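Local atomic coordinates of response regulator protein (Burkholderia pseudomallei, PDB entry 3RQI), a protein that probably acts as the response regulator of a two-component system, coupling phosphorylation of its CheY-like receiver domain to a Fis-type helix-turn-helix domain that would bind DNA. Residues Q127-E130 and A131-P135; Y88-I91 and A92-V95. All coordinates share one frame; numbering follows the deposited sequence.

Overall arrangement
Contact 2 (88-95) comes first, at the start of helix 91-100, just after strand 81-86 of the central parallel sheet of the receiver domain; contact 1 (127-135) lies at the far end of helix 123-133. One opens a helix and the other closes one, their centres about 17 Å apart and their nearest atoms about 10 Å apart. Contact 2 is partly buried, with the hydroxyl of N-cap Ser90 bonded to that of Thr93; contact 1, at the surface, adds to its backbone bonds an asparagine amide bond and a close approach of two glutamate carboxyl groups. The second subunit joins the two regions: in its copy, Ala92, Ser90, Thr93 and Tyr88 pack on Ala128, Ala131, Leu132 and Pro135.

Contact 1: residues Q127-E130 and A131-P135; sequences QAEE and ALENP
Ala131 is the first residue of 131-135 to bond back across the last turns of helix 123-133, its N donating to Gln127 O at 2.9 Å, an ordinary i to i+4 helical bond. Its methyl rests against the carbonyl oxygens of Gln127 and Ala128. Leu132 continues the pattern, with its N bonded to Ala128 O at 3.1 Å. Leu132 CG comes within 3.6 Å of that same Ala128 O. At Glu133 the backbone N bonds to Glu129 O (3.1 Å) and, weakly, to Glu130 O. The two acid side chains meet at about a right angle, with carboxylate planes 78° apart, and Glu133 OE2 lies 2.6 Å from Glu129 OE2. Oxygens this close suggest that one acid holds a proton, which would relieve the like charges. Glu129 reaches the meeting point because its chain bends at chi2 (55°), whereas Glu133 stays extended and lays its CG 3.2 Å from Glu129 O. Asn134 then leaves the helix and turns its side chain back: ND2 donates to Glu130 O at 2.8 Å on a fairly straight path (162°). The acceptor lies close to the amide plane, and CG sits beside the backbone N, which folds the amide toward the helix end. Glu130 O thus takes the Asn134 bond as well as the weak one from Glu133 N, near the end of the helix. Elsewhere in the chain, Gln127 OE1 bonds to Asn104 at the start of strand 104-107, while Ala128, Ala131 and Leu132 face the opening turn of helix 91-100 in the second subunit.

Contact 2: residues Y88-I91 and A92-V95; sequences YASI and ATAV. With SO4 (sulfate ion), chain E.
The N-cap Ser90 meets Thr93 of the first turn at the start of helix 91-100, in the CheY-like receiver fold, where the loop after strand 81-86 turns into the helix. Ser90 OG lies 2.7 Å from Thr93 OG1, tip to tip, in a hydrogen bond that either hydroxyl could donate. Both oxygens stand between their own backbone N and carbonyl carbon (chi1 60° and 55°), which aims them at one another. The hydroxyl of Tyr105, on strand 104-107, also bonds to Thr93 OG1 and to Ser90 N, tying the cap to the sheet edge. The main chain closes the turn through Ala94 N to Ser90 O at 3.1 Å.

Ile91 and Val95 lie one turn apart and cross obliquely, their CG2 methyls 4.1 Å from each other. In the backbone between the same two residues, Val95 N points almost straight at Ile91 O, 2.9 Å away with a 174° angle at the hydrogen. Tyr88 OH hydrogen-bonds to a citrate, probably from the crystallisation liquor, and its ring meets that of His60, a calcium ligand. The helix start also receives a sulfate, probably of the same origin: Ile91 N donates to its O2 at 2.9 Å.

Contact 1: residues Q127-E130 and A131-P135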
# COMPACT_ATOMS: atom_id res chain seq x y z
N GLN A 127 -6.62 -3.40 10.14
CA GLN A 127 -5.48 -2.46 9.99
C GLN A 127 -5.88 -1.24 9.16
O GLN A 127 -5.51 -0.10 9.47
CB GLN A 127 -4.23 -3.21 9.46
CG GLN A 127 -3.56 -4.17 10.54
CD GLN A 127 -2.70 -5.38 10.03
OE1 GLN A 127 -2.42 -5.49 8.87
NE2 GLN A 127 -2.31 -6.28 10.95
N ALA A 128 -6.69 -1.46 8.13
CA ALA A 128 -7.20 -0.36 7.31
C ALA A 128 -8.07 0.60 8.11
O ALA A 128 -7.90 1.82 8.01
CB ALA A 128 -7.94 -0.90 6.06
N GLU A 129 -8.96 0.06 8.92
CA GLU A 129 -9.77 0.91 9.83
C GLU A 129 -8.92 1.71 10.82
O GLU A 129 -9.14 2.91 11.00
CB GLU A 129 -10.81 0.09 10.58
CG GLU A 129 -11.67 0.95 11.57
CD GLU A 129 -12.37 2.13 10.89
OE1 GLU A 129 -12.69 2.02 9.68
OE2 GLU A 129 -12.64 3.17 11.56
N GLU A 130 -7.96 1.04 11.47
CA GLU A 130 -7.05 1.72 12.41
C GLU A 130 -6.32 2.86 11.69
O GLU A 130 -6.16 3.95 12.24
CB GLU A 130 -6.06 0.72 13.03
CG GLU A 130 -6.76 -0.38 13.85
CD GLU A 130 -5.83 -1.45 14.44
OE1 GLU A 130 -4.73 -1.69 13.90
OE2 GLU A 130 -6.24 -2.07 15.45
N ALA A 131 -5.92 2.62 10.43
CA ALA A 131 -5.21 3.68 9.68
C ALA A 131 -6.10 4.89 9.43
O ALA A 131 -5.67 6.04 9.57
CB ALA A 131 -4.65 3.14 8.34
N LEU A 132 -7.35 4.64 9.06
CA LEU A 132 -8.26 5.74 8.77
C LEU A 132 -8.56 6.58 10.03
O LEU A 132 -8.82 7.78 9.93
CB LEU A 132 -9.52 5.24 8.07
CG LEU A 132 -9.28 4.82 6.60
CD1 LEU A 132 -10.47 4.10 6.03
CD2 LEU A 132 -8.88 5.97 5.68
N GLU A 133 -8.50 5.93 11.19
CA GLU A 133 -8.73 6.60 12.48
C GLU A 133 -7.52 7.38 12.95
O GLU A 133 -7.65 8.25 13.84
CB GLU A 133 -9.08 5.55 13.55
CG GLU A 133 -10.37 4.83 13.22
CD GLU A 133 -10.69 3.66 14.16
OE1 GLU A 133 -9.82 3.20 14.96
OE2 GLU A 133 -11.84 3.19 14.07
N ASN A 134 -6.35 7.06 12.41
CA ASN A 134 -5.11 7.67 12.85
C ASN A 134 -4.33 8.31 11.69
O ASN A 134 -3.22 7.88 11.39
CB ASN A 134 -4.24 6.62 13.57
CG ASN A 134 -4.87 6.14 14.87
OD1 ASN A 134 -4.76 6.80 15.91
ND2 ASN A 134 -5.57 4.99 14.81
N PRO A 135 -4.92 9.34 11.05
CA PRO A 135 -4.18 10.05 10.00
C PRO A 135 -2.91 10.66 10.55
O PRO A 135 -2.88 11.11 11.71
CB PRO A 135 -5.14 11.18 9.59
CG PRO A 135 -6.50 10.72 10.03
CD PRO A 135 -6.23 9.97 11.30

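Contact 2: residues Y88-I91 and A92-V95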
# COMPACT_ATOMS: atom_id res chain seq x y z
N TYR A 88 11.69 -2.48 2.23
CA TYR A 88 11.49 -1.56 1.13
C TYR A 88 10.01 -1.25 0.89
O TYR A 88 9.49 -1.44 -0.21
CB TYR A 88 12.16 -2.10 -0.11
CG TYR A 88 13.65 -2.24 0.09
CD1 TYR A 88 14.50 -1.13 0.07
CD2 TYR A 88 14.19 -3.49 0.35
CE1 TYR A 88 15.88 -1.29 0.28
CE2 TYR A 88 15.54 -3.65 0.56
CZ TYR A 88 16.38 -2.56 0.52
OH TYR A 88 17.74 -2.78 0.72
N ALA A 89 9.31 -0.82 1.93
CA ALA A 89 7.86 -0.73 1.83
C ALA A 89 7.44 0.42 0.92
O ALA A 89 8.06 1.50 0.92
CB ALA A 89 7.21 -0.60 3.20
N SER A 90 6.38 0.18 0.14
CA SER A 90 5.77 1.21 -0.69
C SER A 90 4.33 0.87 -1.00
O SER A 90 3.95 -0.33 -1.07
CB SER A 90 6.55 1.41 -2.00
OG SER A 90 6.61 0.23 -2.79
N ILE A 91 3.52 1.90 -1.19
CA ILE A 91 2.14 1.63 -1.65
C ILE A 91 2.13 0.86 -2.95
O ILE A 91 1.33 -0.09 -3.10
CB ILE A 91 1.35 2.95 -1.75
CG1 ILE A 91 1.21 3.47 -0.31
CG2 ILE A 91 0.02 2.73 -2.44
CD1 ILE A 91 0.53 4.83 -0.19
N ALA A 92 2.99 1.22 -3.91
CA ALA A 92 2.93 0.54 -5.18
C ALA A 92 3.20 -0.97 -5.08
O ALA A 92 2.48 -1.77 -5.70
CB ALA A 92 3.89 1.20 -6.21
N THR A 93 4.20 -1.35 -4.30
CA THR A 93 4.44 -2.80 -4.17
C THR A 93 3.37 -3.52 -3.36
O THR A 93 3.10 -4.70 -3.60
CB THR A 93 5.82 -3.08 -3.61
OG1 THR A 93 5.99 -2.39 -2.38
CG2 THR A 93 6.86 -2.65 -4.59
N ALA A 94 2.73 -2.81 -2.43
CA ALA A 94 1.64 -3.41 -1.64
C ALA A 94 0.44 -3.69 -2.55
O ALA A 94 -0.11 -4.76 -2.52
CB ALA A 94 1.29 -2.49 -0.47
N VAL A 95 0.07 -2.71 -3.39
CA VAL A 95 -1.01 -2.90 -4.38
C VAL A 95 -0.69 -4.15 -5.23
O VAL A 95 -1.57 -5.03 -5.32
CB VAL A 95 -1.16 -1.63 -5.28
CG1 VAL A 95 -2.06 -1.91 -6.50
CG2 VAL A 95 -1.71 -0.43 -4.48
S SO4 E . 5.41 5.30 -0.91
O1 SO4 E . 6.21 4.35 -0.09
O2 SO4 E . 4.48 4.59 -1.74
O3 SO4 E . 6.30 5.94 -1.88
O4 SO4 E . 4.79 6.22 0.05